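Aspartate aminotransferase, cytoplasmic (Schizosaccharomyces pombe 972h-, PDB 6JPK) transfers the amino group of L-aspartate to 2-oxoglutarate, giving oxaloacetate and L-glutamate, with pyridoxal 5'-phosphate as cofactor, and works as a homodimer. Local coordinates at residues D246-Q251 / C266-K272; A74-T80 / A101-S105; F113-I119 / L144-L148; E85-R89 / F313-E317. The protein carries 1 engineered substitution. All coordinates share one frame; numbering follows the deposited sequence. Where two conformers were deposited one is given.

How the contacts relate
Contact 1 is the buried core: two antiparallel strands of the large mixed sheet, joined by backbone bonds and two side-chain hydrogen bonds. Contact 2 lies at the edge of the same sheet, where strand 100-106 pairs with strand 264-270, and H268 of contact 1 bonds S102 of contact 2. Contact 3 is an apolar helix-helix contact; its helix 107-127 lies against the sheet, I119 and F118 touching F248. Contact 4 is the most open, pairing apolar packing with a long, water-bridged ion pair. Contacts 2 and 4 share helix 77-87, using its start and its end. Contacts 1 and 3 also touch the second subunit; contacts 2 and 4 do not.

Contact 1 (D246-Q251 / C266-K272); sequences DFFVCQ and CMHYVAK
C266 exchanges two backbone hydrogen bonds with Q251 in the beta hairpin of strands 247-252 and 264-270, an antiparallel pair inside the large mixed sheet. M267, on the face it shares with F248, C250 and Y269, sets CE at the edge of the F248 ring, 4.1 Å from CD2. H268 pairs with V249 through two backbone bonds, and its NE2 donates to Q251 OE1 at 2.8 Å. That oxygen lies in the imidazole plane, while the amide is turned 59° from it. H268 ND1 bonds S102 and Q251 NE2 bonds A83 O, so ring and amide are both held at two points. Y269 CD1 lies over one face of the F248 ring, 3.6 Å from CZ, the two planes oblique at 45°. Its OH donates to D246 OD2 at 2.5 Å, on the anti side and some 30° out of the carboxylate plane. V270 CG2 makes a CH-pi contact over the F247 ring, 4.1 Å from its centroid. K272 ends the run with CD 3.7 Å from D246 OD1. D246 OD2 and OD1 also accept from the backbone N atoms of S2 and D3 of the second subunit, S2 being its first modelled residue; these donors with the phenol probably stabilise a buried carboxylate in its charged form.

Contact 2 (A74-T80 / A101-S105); sequences AGLPRFT and ASMQS
The F79 ring and the Q104 amide stand 72° apart, with Q104 CG approaching the ring obliquely, 3.7 Å from F79 CE2; both side chains also pack on A300 of helix 297-308. The amide oxygen OE1 of Q104 accepts the backbone N-H of L76 at 2.9 Å, nearly in line with its C=O. With chi1 178° and an extended chain beyond CG, Q104 carries this oxygen past G75 (phi 109°), whose bare CA passes close to Q104 CB and lies 3.3 Å from OE1. The Q104 backbone N donates to A74 O at 2.8 Å, so one residue of edge strand 100-106 grips the turn twice. Beside it T80 sets CG2 against Q104 CB at 3.9 Å, and A74 CB rests on M103 SD. S102 OG, which bonds H268, also meets a water that donates weakly to T80 O. L76, the N-cap residue of helix 77-87, has its N-H satisfied by a strand side chain, which probably helps hold the helix start against the sheet edge.

Contact 3 (F113-I119 / L144-L148); sequences FLAASFI and LWEKL
Apolar helix-helix packing joins helix 107-127 to the last turn of helix 140-147, beside the large mixed sheet, with the flat indole of W145 meeting the small A116. A116 CB sits over the centre of the six-membered ring, 3.5 Å from its centroid and 10° off the normal, a close CH-pi contact. The methyl serves two more partners: L144 CD2 at 3.7 Å and L148 CD1 at 3.6 Å. L144 and W145 of the helix and L148 just after it thus converge on one alanine, and the A116 CA and W145 CA are 6.4 Å apart. I119 CD1 meets the indole at its edge, 4.0 Å from W145 CH2, while L144 CD1 packs against the backbone and CB of F113. With CG anti to the carbonyl carbon (chi1 -70°), L148 directs both methyls at the first helix, CD2 lying 3.9 Å from F113 CE2 and CD1 3.6 Å from S117 OG. That hydroxyl is turned back into its own helix and donates to F113 O, coming from the face of the carbonyl opposite S117 N. W145 also touches L184 of strand 182-186, and N290 of the second subunit packs on F113 and L144. Since S117 spends its hydroxyl proton on F113 O, what it offers L148 is plain van der Waals contact, and the contact rests on shape and apolar burial.

Contact 4 (E85-R89 / F313-E317); sequences EVLFR and FAEWE
R89 bends at chi2 and chi3 (-73°), bringing its guanidinium alongside the end of the F313 ring; F313, CG anti to the backbone N (chi1 -169°), reaches across from helix 310-340. The two side chains slide past each other in opposite directions, planes 35° apart. F313 CZ lies above one face of the guanidinium, toward its rim, with R89 NH1 3.8 Å from F313 CE1. Deeper in, V86 CG2 points at the edge of the same ring, 4.1 Å from CE2, and at the edge of W316, 4.4 Å from CZ3. R89 and E317 form a long salt bridge, NH2 to OE2 3.9 Å: the oxygen lies well out of the guanidinium plane, leaving attraction between charges alone. A water accepts from R89 NH2 at 3.1 Å in the guanidinium plane and donates to E317 OE2 at 2.7 Å. R89 NE is held by N231, NH1 by a glycerol probably from the crystallisation liquor, and W316 NE1 by N256 O. L230 packs on V86, F313, W316 and E317. The contact places the C-terminal end of helix 77-87 and the residues just after it beside the long helix 310-340 of this fold type I, PLP-dependent aminotransferase.

Contact 1 (D246-Q251 / C266-K272)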
loop_
_atom_site.group_PDB
_atom_site.type_symbol
_atom_site.label_atom_id
_atom_site.label_comp_id
_atom_site.label_asym_id
_atom_site.label_seq_id
_atom_site.Cartn_x
_atom_site.Cartn_y
_atom_site.Cartn_z
ATOM N N ASP A 246 -0.814 -21.252 -17.632
ATOM C CA ASP A 246 -0.861 -19.931 -17.020
ATOM C C ASP A 246 -0.334 -20.011 -15.581
ATOM O O ASP A 246 -0.384 -21.066 -14.937
ATOM C CB ASP A 246 -2.267 -19.301 -17.093
ATOM C CG ASP A 246 -3.419 -20.261 -16.754
ATOM O OD1 ASP A 246 -3.392 -21.445 -17.156
ATOM O OD2 ASP A 246 -4.412 -19.785 -16.140
ATOM N N PHE A 247 0.238 -18.904 -15.106
ATOM C CA PHE A 247 0.861 -18.875 -13.783
ATOM C C PHE A 247 0.967 -17.425 -13.322
ATOM O O PHE A 247 0.682 -16.493 -14.084
ATOM C CB PHE A 247 2.236 -19.572 -13.789
ATOM C CG PHE A 247 3.289 -18.894 -14.664
ATOM C CD1 PHE A 247 3.268 -19.032 -16.048
ATOM C CD2 PHE A 247 4.319 -18.153 -14.088
ATOM C CE1 PHE A 247 4.240 -18.421 -16.852
ATOM C CE2 PHE A 247 5.298 -17.532 -14.880
ATOM C CZ PHE A 247 5.260 -17.671 -16.267
ATOM N N PHE A 248 1.402 -17.246 -12.065
ATOM C CA PHE A 248 1.509 -15.938 -11.421
ATOM C C PHE A 248 2.948 -15.624 -11.048
ATOM O O PHE A 248 3.742 -16.525 -10.746
ATOM C CB PHE A 248 0.668 -15.849 -10.144
ATOM C CG PHE A 248 -0.808 -15.979 -10.379
ATOM C CD1 PHE A 248 -1.382 -17.229 -10.581
ATOM C CD2 PHE A 248 -1.628 -14.851 -10.378
ATOM C CE1 PHE A 248 -2.751 -17.359 -10.787
ATOM C CE2 PHE A 248 -3.001 -14.973 -10.573
ATOM C CZ PHE A 248 -3.559 -16.226 -10.794
ATOM N N VAL A 249 3.273 -14.332 -11.038
ATOM C CA VAL A 249 4.592 -13.858 -10.623
ATOM C C VAL A 249 4.414 -12.665 -9.692
ATOM O O VAL A 249 3.686 -11.724 -10.024
ATOM C CB VAL A 249 5.474 -13.461 -11.824
ATOM C CG1 VAL A 249 6.859 -13.033 -11.336
ATOM C CG2 VAL A 249 5.574 -14.594 -12.845
ATOM N N CYS A 250 5.092 -12.692 -8.544
ATOM C CA CYS A 250 5.130 -11.563 -7.616
ATOM C C CYS A 250 6.547 -10.998 -7.586
ATOM O O CYS A 250 7.485 -11.693 -7.186
ATOM C CB CYS A 250 4.688 -11.981 -6.215
ATOM S SG CYS A 250 3.082 -12.797 -6.189
ATOM N N GLN A 251 6.692 -9.734 -7.984
ATOM C CA GLN A 251 7.982 -9.132 -8.293
ATOM C C GLN A 251 8.216 -7.940 -7.384
ATOM O O GLN A 251 7.320 -7.112 -7.204
ATOM C CB GLN A 251 8.024 -8.700 -9.759
ATOM C CG GLN A 251 9.226 -7.891 -10.203
ATOM C CD GLN A 251 9.038 -7.393 -11.639
ATOM O OE1 GLN A 251 7.913 -7.092 -12.047
ATOM N NE2 GLN A 251 10.120 -7.347 -12.415
ATOM N N CYS A 266 5.344 -5.401 -8.450
ATOM C CA CYS A 266 4.345 -5.672 -9.471
ATOM C C CYS A 266 3.892 -7.120 -9.367
ATOM O O CYS A 266 4.720 -8.013 -9.167
ATOM C CB CYS A 266 4.914 -5.390 -10.868
ATOM S SG CYS A 266 3.640 -5.104 -12.106
ATOM N N MET A 267 2.581 -7.351 -9.478
ATOM C CA MET A 267 2.048 -8.703 -9.605
ATOM C C MET A 267 1.710 -8.948 -11.066
ATOM O O MET A 267 1.169 -8.066 -11.739
ATOM C CB MET A 267 0.796 -8.915 -8.737
ATOM C CG MET A 267 0.394 -10.393 -8.553
ATOM S SD MET A 267 -1.321 -10.794 -9.030
ATOM C CE MET A 267 -1.220 -10.800 -10.804
ATOM N N HIS A 268 2.032 -10.145 -11.560
ATOM C CA HIS A 268 1.755 -10.501 -12.949
ATOM C C HIS A 268 1.007 -11.822 -13.002
ATOM O O HIS A 268 1.367 -12.773 -12.301
ATOM C CB HIS A 268 3.034 -10.642 -13.794
ATOM C CG HIS A 268 3.974 -9.482 -13.682
ATOM N ND1 HIS A 268 3.921 -8.398 -14.531
ATOM C CD2 HIS A 268 4.999 -9.244 -12.828
ATOM C CE1 HIS A 268 4.864 -7.534 -14.197
ATOM N NE2 HIS A 268 5.535 -8.026 -13.169
ATOM N N TYR A 269 -0.030 -11.869 -13.833
ATOM C CA TYR A 269 -0.664 -13.112 -14.256
ATOM C C TYR A 269 -0.339 -13.310 -15.724
ATOM O O TYR A 269 -0.628 -12.433 -16.552
ATOM C CB TYR A 269 -2.174 -13.083 -14.028
ATOM C CG TYR A 269 -2.933 -14.229 -14.681
ATOM C CD1 TYR A 269 -2.817 -15.532 -14.207
ATOM C CD2 TYR A 269 -3.770 -13.999 -15.767
ATOM C CE1 TYR A 269 -3.518 -16.578 -14.803
ATOM C CE2 TYR A 269 -4.469 -15.031 -16.376
ATOM C CZ TYR A 269 -4.343 -16.322 -15.891
ATOM O OH TYR A 269 -5.048 -17.353 -16.485
ATOM N N VAL A 270 0.286 -14.438 -16.038
ATOM C CA VAL A 270 0.723 -14.752 -17.393
ATOM C C VAL A 270 -0.349 -15.647 -17.998
ATOM O O VAL A 270 -0.352 -16.862 -17.782
ATOM C CB VAL A 270 2.098 -15.427 -17.411
ATOM C CG1 VAL A 270 2.541 -15.683 -18.862
ATOM C CG2 VAL A 270 3.128 -14.578 -16.659
ATOM N N ALA A 271 -1.259 -15.039 -18.762
ATOM C CA ALA A 271 -2.406 -15.749 -19.302
ATOM C C ALA A 271 -2.028 -16.558 -20.538
ATOM O O ALA A 271 -1.001 -16.321 -21.185
ATOM C CB ALA A 271 -3.524 -14.765 -19.654
ATOM N N LYS A 272 -2.888 -17.520 -20.879
ATOM C CA LYS A 272 -2.722 -18.215 -22.146
ATOM C C LYS A 272 -3.284 -17.415 -23.313
ATOM O O LYS A 272 -2.917 -17.681 -24.457
ATOM C CB LYS A 272 -3.385 -19.594 -22.090
ATOM C CG LYS A 272 -2.667 -20.565 -21.159
ATOM C CD LYS A 272 -3.507 -21.787 -20.888
ATOM C CE LYS A 272 -3.537 -22.707 -22.088
ATOM N NZ LYS A 272 -2.289 -23.494 -22.161
#

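Contact 2 (A74-T80 / A101-S105)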
loop_
_atom_site.group_PDB
_atom_site.type_symbol
_atom_site.label_atom_id
_atom_site.label_comp_id
_atom_site.label_asym_id
_atom_site.label_seq_id
_atom_site.Cartn_x
_atom_site.Cartn_y
_atom_site.Cartn_z
ATOM N N ALA A 74 -4.217 0.167 -11.772
ATOM C CA ALA A 74 -3.210 -0.866 -11.970
ATOM C C ALA A 74 -1.783 -0.311 -11.953
ATOM O O ALA A 74 -0.825 -1.091 -12.030
ATOM C CB ALA A 74 -3.479 -1.606 -13.286
ATOM N N GLY A 75 -1.623 1.002 -11.865
ATOM C CA GLY A 75 -0.326 1.631 -11.699
ATOM C C GLY A 75 0.122 2.365 -12.952
ATOM O O GLY A 75 -0.617 2.515 -13.925
ATOM N N LEU A 76 1.370 2.824 -12.906
ATOM C CA LEU A 76 1.953 3.621 -13.978
ATOM C C LEU A 76 2.238 2.719 -15.172
ATOM O O LEU A 76 3.033 1.777 -15.047
ATOM C CB LEU A 76 3.237 4.283 -13.472
ATOM C CG LEU A 76 4.044 5.135 -14.445
ATOM C CD1 LEU A 76 3.305 6.444 -14.762
ATOM C CD2 LEU A 76 5.434 5.406 -13.873
ATOM N N PRO A 77 1.612 2.947 -16.332
ATOM C CA PRO A 77 1.722 1.958 -17.423
ATOM C C PRO A 77 3.142 1.711 -17.899
ATOM O O PRO A 77 3.494 0.562 -18.193
ATOM C CB PRO A 77 0.845 2.565 -18.529
ATOM C CG PRO A 77 -0.158 3.400 -17.779
ATOM C CD PRO A 77 0.617 3.993 -16.624
ATOM N N ARG A 78 3.985 2.743 -17.982
ATOM C CA ARG A 78 5.341 2.476 -18.443
ATOM C C ARG A 78 6.158 1.739 -17.392
ATOM O O ARG A 78 7.192 1.152 -17.732
ATOM C CB ARG A 78 6.045 3.770 -18.856
ATOM C CG ARG A 78 5.919 4.897 -17.872
ATOM C CD ARG A 78 5.986 6.253 -18.599
ATOM N NE ARG A 78 5.768 7.365 -17.675
ATOM C CZ ARG A 78 6.689 7.782 -16.816
ATOM N NH1 ARG A 78 7.875 7.174 -16.791
ATOM N NH2 ARG A 78 6.430 8.797 -15.991
ATOM N N PHE A 79 5.725 1.764 -16.127
ATOM C CA PHE A 79 6.347 0.889 -15.139
ATOM C C PHE A 79 5.862 -0.550 -15.280
ATOM O O PHE A 79 6.678 -1.474 -15.365
ATOM C CB PHE A 79 6.086 1.384 -13.716
ATOM C CG PHE A 79 6.441 0.360 -12.654
ATOM C CD1 PHE A 79 7.770 0.113 -12.324
ATOM C CD2 PHE A 79 5.444 -0.370 -12.007
ATOM C CE1 PHE A 79 8.098 -0.834 -11.357
ATOM C CE2 PHE A 79 5.762 -1.317 -11.026
ATOM C CZ PHE A 79 7.087 -1.548 -10.706
ATOM N N THR A 80 4.538 -0.776 -15.282
ATOM C CA THR A 80 4.066 -2.159 -15.302
ATOM C C THR A 80 4.527 -2.866 -16.569
ATOM O O THR A 80 4.881 -4.052 -16.531
ATOM C CB THR A 80 2.541 -2.243 -15.174
ATOM O OG1 THR A 80 1.928 -1.559 -16.272
ATOM C CG2 THR A 80 2.046 -1.651 -13.833
ATOM N N ALA A 101 -1.221 -9.802 -17.422
ATOM C CA ALA A 101 -1.955 -8.843 -16.598
ATOM C C ALA A 101 -1.018 -8.393 -15.485
ATOM O O ALA A 101 -0.613 -9.202 -14.651
ATOM C CB ALA A 101 -3.228 -9.468 -16.024
ATOM N N SER A 102 -0.649 -7.114 -15.484
ATOM C CA SER A 102 0.348 -6.581 -14.558
ATOM C C SER A 102 -0.298 -5.523 -13.680
ATOM O O SER A 102 -0.954 -4.606 -14.183
ATOM C CB SER A 102 1.547 -5.983 -15.303
ATOM O OG SER A 102 2.176 -6.960 -16.129
ATOM N N MET A 103 -0.113 -5.652 -12.369
ATOM C CA MET A 103 -0.666 -4.715 -11.403
ATOM C C MET A 103 0.472 -4.209 -10.530
ATOM O O MET A 103 1.059 -4.981 -9.757
ATOM C CB MET A 103 -1.741 -5.384 -10.552
ATOM C CG MET A 103 -2.960 -5.819 -11.354
ATOM S SD MET A 103 -4.243 -4.547 -11.263
ATOM C CE MET A 103 -4.275 -4.363 -9.464
ATOM N N GLN A 104 0.786 -2.923 -10.651
ATOM C CA GLN A 104 1.736 -2.317 -9.727
ATOM C C GLN A 104 1.207 -2.490 -8.312
ATOM O O GLN A 104 0.016 -2.286 -8.051
ATOM C CB GLN A 104 1.943 -0.843 -10.060
ATOM C CG GLN A 104 2.890 -0.113 -9.116
ATOM C CD GLN A 104 2.989 1.361 -9.445
ATOM O OE1 GLN A 104 2.748 1.784 -10.592
ATOM N NE2 GLN A 104 3.353 2.159 -8.442
ATOM N N SER A 105 2.083 -2.903 -7.407
ATOM C CA SER A 105 1.703 -3.294 -6.059
ATOM C C SER A 105 2.576 -2.568 -5.043
ATOM O O SER A 105 3.598 -1.957 -5.381
ATOM C CB SER A 105 1.836 -4.812 -5.873
ATOM O OG SER A 105 3.160 -5.233 -6.163
HETATM O O HOH W 1 2.556 -5.793 -18.323
#

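Contact 3 (F113-I119 / L144-L148)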
loop_
_atom_site.group_PDB
_atom_site.type_symbol
_atom_site.label_atom_id
_atom_site.label_comp_id
_atom_site.label_asym_id
_atom_site.label_seq_id
_atom_site.Cartn_x
_atom_site.Cartn_y
_atom_site.Cartn_z
ATOM N N PHE A 113 -0.028 -10.350 -1.748
ATOM C CA PHE A 113 -1.380 -10.197 -1.224
ATOM C C PHE A 113 -2.394 -10.186 -2.356
ATOM O O PHE A 113 -3.450 -10.832 -2.269
ATOM C CB PHE A 113 -1.486 -8.920 -0.385
ATOM C CG PHE A 113 -2.870 -8.668 0.147
ATOM C CD1 PHE A 113 -3.746 -7.831 -0.530
ATOM C CD2 PHE A 113 -3.307 -9.292 1.303
ATOM C CE1 PHE A 113 -5.034 -7.609 -0.058
ATOM C CE2 PHE A 113 -4.586 -9.074 1.789
ATOM C CZ PHE A 113 -5.454 -8.231 1.111
ATOM N N LEU A 114 -2.073 -9.487 -3.447
ATOM C CA LEU A 114 -2.961 -9.462 -4.608
ATOM C C LEU A 114 -3.165 -10.858 -5.177
ATOM O O LEU A 114 -4.300 -11.279 -5.432
ATOM C CB LEU A 114 -2.390 -8.553 -5.696
ATOM C CG LEU A 114 -2.923 -7.139 -5.882
ATOM C CD1 LEU A 114 -2.221 -6.507 -7.085
ATOM C CD2 LEU A 114 -4.437 -7.165 -6.084
ATOM N N ALA A 115 -2.068 -11.570 -5.438
ATOM C CA ALA A 115 -2.185 -12.886 -6.045
ATOM C C ALA A 115 -2.974 -13.823 -5.148
ATOM O O ALA A 115 -3.850 -14.558 -5.620
ATOM C CB ALA A 115 -0.797 -13.454 -6.339
ATOM N N ALA A 116 -2.696 -13.790 -3.842
ATOM C CA ALA A 116 -3.358 -14.703 -2.919
ATOM C C ALA A 116 -4.840 -14.376 -2.782
ATOM O O ALA A 116 -5.671 -15.288 -2.755
ATOM C CB ALA A 116 -2.675 -14.665 -1.553
ATOM N N SER A 117 -5.188 -13.084 -2.686
ATOM C CA SER A 117 -6.601 -12.702 -2.651
ATOM C C SER A 117 -7.324 -13.189 -3.897
ATOM O O SER A 117 -8.389 -13.812 -3.808
ATOM C CB SER A 117 -6.759 -11.185 -2.529
ATOM O OG SER A 117 -6.120 -10.691 -1.374
ATOM N N PHE A 118 -6.752 -12.922 -5.072
ATOM C CA PHE A 118 -7.377 -13.391 -6.301
ATOM C C PHE A 118 -7.503 -14.915 -6.312
ATOM O O PHE A 118 -8.571 -15.464 -6.615
ATOM C CB PHE A 118 -6.591 -12.925 -7.530
ATOM C CG PHE A 118 -7.146 -13.481 -8.802
ATOM C CD1 PHE A 118 -8.239 -12.891 -9.401
ATOM C CD2 PHE A 118 -6.632 -14.645 -9.350
ATOM C CE1 PHE A 118 -8.792 -13.424 -10.556
ATOM C CE2 PHE A 118 -7.172 -15.180 -10.486
ATOM C CZ PHE A 118 -8.267 -14.566 -11.096
ATOM N N ILE A 119 -6.414 -15.617 -5.998
ATOM C CA ILE A 119 -6.428 -17.078 -6.087
ATOM C C ILE A 119 -7.403 -17.677 -5.073
ATOM O O ILE A 119 -8.085 -18.667 -5.363
ATOM C CB ILE A 119 -5.000 -17.632 -5.924
ATOM C CG1 ILE A 119 -4.169 -17.288 -7.174
ATOM C CG2 ILE A 119 -5.018 -19.148 -5.717
ATOM C CD1 ILE A 119 -2.649 -17.400 -6.975
ATOM N N LEU A 144 0.267 -14.623 5.515
ATOM C CA LEU A 144 -0.496 -13.881 4.516
ATOM C C LEU A 144 -1.577 -14.758 3.892
ATOM O O LEU A 144 -2.725 -14.319 3.720
ATOM C CB LEU A 144 0.452 -13.319 3.451
ATOM C CG LEU A 144 -0.150 -12.504 2.304
ATOM C CD1 LEU A 144 0.795 -11.368 1.886
ATOM C CD2 LEU A 144 -0.484 -13.395 1.102
ATOM N N TRP A 145 -1.233 -16.016 3.572
ATOM C CA TRP A 145 -2.191 -16.914 2.935
ATOM C C TRP A 145 -3.225 -17.411 3.931
ATOM O O TRP A 145 -4.415 -17.483 3.602
ATOM C CB TRP A 145 -1.465 -18.095 2.279
ATOM C CG TRP A 145 -0.848 -17.731 0.959
ATOM C CD1 TRP A 145 0.350 -17.117 0.752
ATOM C CD2 TRP A 145 -1.408 -17.964 -0.339
ATOM N NE1 TRP A 145 0.573 -16.946 -0.597
ATOM C CE2 TRP A 145 -0.496 -17.451 -1.287
ATOM C CE3 TRP A 145 -2.597 -18.545 -0.791
ATOM C CZ2 TRP A 145 -0.729 -17.510 -2.653
ATOM C CZ3 TRP A 145 -2.828 -18.604 -2.157
ATOM C CH2 TRP A 145 -1.896 -18.092 -3.071
ATOM N N GLU A 146 -2.792 -17.771 5.145
ATOM C CA GLU A 146 -3.736 -18.201 6.179
ATOM C C GLU A 146 -4.733 -17.096 6.525
ATOM O O GLU A 146 -5.923 -17.373 6.738
ATOM C CB GLU A 146 -2.988 -18.651 7.443
ATOM C CG GLU A 146 -2.296 -20.023 7.334
ATOM C CD GLU A 146 -1.446 -20.391 8.562
ATOM O OE1 GLU A 146 -1.187 -19.505 9.413
ATOM O OE2 GLU A 146 -1.035 -21.579 8.673
ATOM N N LYS A 147 -4.270 -15.839 6.600
ATOM C CA LYS A 147 -5.190 -14.735 6.889
ATOM C C LYS A 147 -6.258 -14.594 5.813
ATOM O O LYS A 147 -7.357 -14.117 6.098
ATOM C CB LYS A 147 -4.447 -13.400 7.021
ATOM C CG LYS A 147 -3.475 -13.272 8.198
ATOM C CD LYS A 147 -4.104 -13.559 9.536
ATOM C CE LYS A 147 -3.135 -13.165 10.653
ATOM N NZ LYS A 147 -3.776 -13.308 11.983
ATOM N N LEU A 148 -5.955 -14.975 4.574
ATOM C CA LEU A 148 -6.947 -14.936 3.507
ATOM C C LEU A 148 -7.773 -16.202 3.442
ATOM O O LEU A 148 -8.589 -16.341 2.531
ATOM C CB LEU A 148 -6.274 -14.681 2.156
ATOM C CG LEU A 148 -5.725 -13.260 2.040
ATOM C CD1 LEU A 148 -4.772 -13.109 0.863
ATOM C CD2 LEU A 148 -6.885 -12.262 1.935
#

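Contact 4 (E85-R89 / F313-E317)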
loop_
_atom_site.group_PDB
_atom_site.type_symbol
_atom_site.label_atom_id
_atom_site.label_comp_id
_atom_site.label_asym_id
_atom_site.label_seq_id
_atom_site.Cartn_x
_atom_site.Cartn_y
_atom_site.Cartn_z
ATOM N N GLU A 85 8.644 -6.703 -18.903
ATOM C CA GLU A 85 9.651 -6.946 -19.930
ATOM C C GLU A 85 10.963 -7.440 -19.325
ATOM O O GLU A 85 11.601 -8.348 -19.874
ATOM C CB GLU A 85 9.880 -5.678 -20.763
ATOM C CG GLU A 85 8.694 -5.353 -21.663
ATOM C CD GLU A 85 8.826 -4.035 -22.424
ATOM O OE1 GLU A 85 8.334 -3.970 -23.575
ATOM O OE2 GLU A 85 9.404 -3.065 -21.878
ATOM N N VAL A 86 11.379 -6.872 -18.185
ATOM C CA VAL A 86 12.681 -7.268 -17.644
ATOM C C VAL A 86 12.628 -8.697 -17.085
ATOM O O VAL A 86 13.652 -9.395 -17.063
ATOM C CB VAL A 86 13.181 -6.247 -16.598
ATOM C CG1 VAL A 86 12.365 -6.321 -15.312
ATOM C CG2 VAL A 86 14.691 -6.453 -16.302
ATOM N N LEU A 87 11.437 -9.169 -16.671
ATOM C CA LEU A 87 11.273 -10.562 -16.238
ATOM C C LEU A 87 11.381 -11.535 -17.401
ATOM O O LEU A 87 11.865 -12.658 -17.230
ATOM C CB LEU A 87 9.907 -10.768 -15.576
ATOM C CG LEU A 87 9.649 -10.152 -14.208
ATOM C CD1 LEU A 87 8.213 -10.426 -13.773
ATOM C CD2 LEU A 87 10.657 -10.692 -13.189
ATOM N N PHE A 88 10.879 -11.146 -18.572
ATOM C CA PHE A 88 10.652 -12.041 -19.694
ATOM C C PHE A 88 11.421 -11.587 -20.930
ATOM O O PHE A 88 10.916 -11.656 -22.055
ATOM C CB PHE A 88 9.156 -12.148 -20.011
ATOM C CG PHE A 88 8.336 -12.786 -18.898
ATOM C CD1 PHE A 88 8.547 -14.113 -18.534
ATOM C CD2 PHE A 88 7.362 -12.064 -18.231
ATOM C CE1 PHE A 88 7.803 -14.712 -17.512
ATOM C CE2 PHE A 88 6.612 -12.653 -17.209
ATOM C CZ PHE A 88 6.840 -13.976 -16.848
ATOM N N ARG A 89 12.663 -11.140 -20.749
ATOM C CA ARG A 89 13.452 -10.742 -21.915
ATOM C C ARG A 89 13.575 -11.855 -22.956
ATOM O O ARG A 89 13.465 -11.544 -24.158
ATOM C CB ARG A 89 14.830 -10.215 -21.469
ATOM C CG ARG A 89 14.744 -9.046 -20.453
ATOM C CD ARG A 89 15.836 -7.975 -20.642
ATOM N NE ARG A 89 17.153 -8.438 -20.208
ATOM C CZ ARG A 89 18.303 -7.828 -20.488
ATOM N NH1 ARG A 89 18.319 -6.713 -21.216
ATOM N NH2 ARG A 89 19.445 -8.341 -20.044
ATOM N N PHE A 313 19.702 1.789 -17.846
ATOM C CA PHE A 313 19.620 0.341 -17.660
ATOM C C PHE A 313 21.013 -0.265 -17.533
ATOM O O PHE A 313 21.270 -1.064 -16.626
ATOM C CB PHE A 313 18.854 -0.311 -18.816
ATOM C CG PHE A 313 18.486 -1.762 -18.572
ATOM C CD1 PHE A 313 19.412 -2.788 -18.777
ATOM C CD2 PHE A 313 17.201 -2.105 -18.173
ATOM C CE1 PHE A 313 19.059 -4.132 -18.552
ATOM C CE2 PHE A 313 16.847 -3.442 -17.960
ATOM C CZ PHE A 313 17.775 -4.446 -18.156
ATOM N N ALA A 314 21.925 0.115 -18.434
ATOM C CA ALA A 314 23.293 -0.394 -18.372
ATOM C C ALA A 314 23.989 0.027 -17.080
ATOM O O ALA A 314 24.760 -0.748 -16.502
ATOM C CB ALA A 314 24.094 0.090 -19.586
ATOM N N GLU A 315 23.758 1.262 -16.630
ATOM C CA GLU A 315 24.370 1.706 -15.381
ATOM C C GLU A 315 23.770 0.980 -14.186
ATOM O O GLU A 315 24.483 0.650 -13.233
ATOM C CB GLU A 315 24.226 3.223 -15.246
ATOM C CG GLU A 315 25.027 3.954 -16.350
ATOM C CD GLU A 315 24.729 5.435 -16.459
ATOM O OE1 GLU A 315 24.170 6.001 -15.500
ATOM O OE2 GLU A 315 25.084 6.041 -17.507
ATOM N N TRP A 316 22.464 0.706 -14.227
ATOM C CA TRP A 316 21.851 -0.105 -13.180
ATOM C C TRP A 316 22.490 -1.489 -13.120
ATOM O O TRP A 316 22.759 -2.006 -12.027
ATOM C CB TRP A 316 20.340 -0.198 -13.406
ATOM C CG TRP A 316 19.594 -1.097 -12.438
ATOM C CD1 TRP A 316 19.697 -1.111 -11.067
ATOM C CD2 TRP A 316 18.610 -2.091 -12.775
ATOM N NE1 TRP A 316 18.843 -2.065 -10.538
ATOM C CE2 TRP A 316 18.169 -2.675 -11.564
ATOM C CE3 TRP A 316 18.064 -2.546 -13.985
ATOM C CZ2 TRP A 316 17.201 -3.687 -11.526
ATOM C CZ3 TRP A 316 17.099 -3.566 -13.944
ATOM C CH2 TRP A 316 16.690 -4.124 -12.721
ATOM N N GLU A 317 22.763 -2.097 -14.283
ATOM C CA GLU A 317 23.408 -3.412 -14.292
ATOM C C GLU A 317 24.789 -3.362 -13.649
ATOM O O GLU A 317 25.201 -4.320 -12.978
ATOM C CB GLU A 317 23.511 -3.956 -15.721
ATOM C CG GLU A 317 22.185 -4.502 -16.268
ATOM C CD GLU A 317 22.315 -4.993 -17.702
ATOM O OE1 GLU A 317 22.920 -4.263 -18.531
ATOM O OE2 GLU A 317 21.824 -6.110 -17.992
HETATM O O HOH W 2 22.182 -6.938 -20.522
#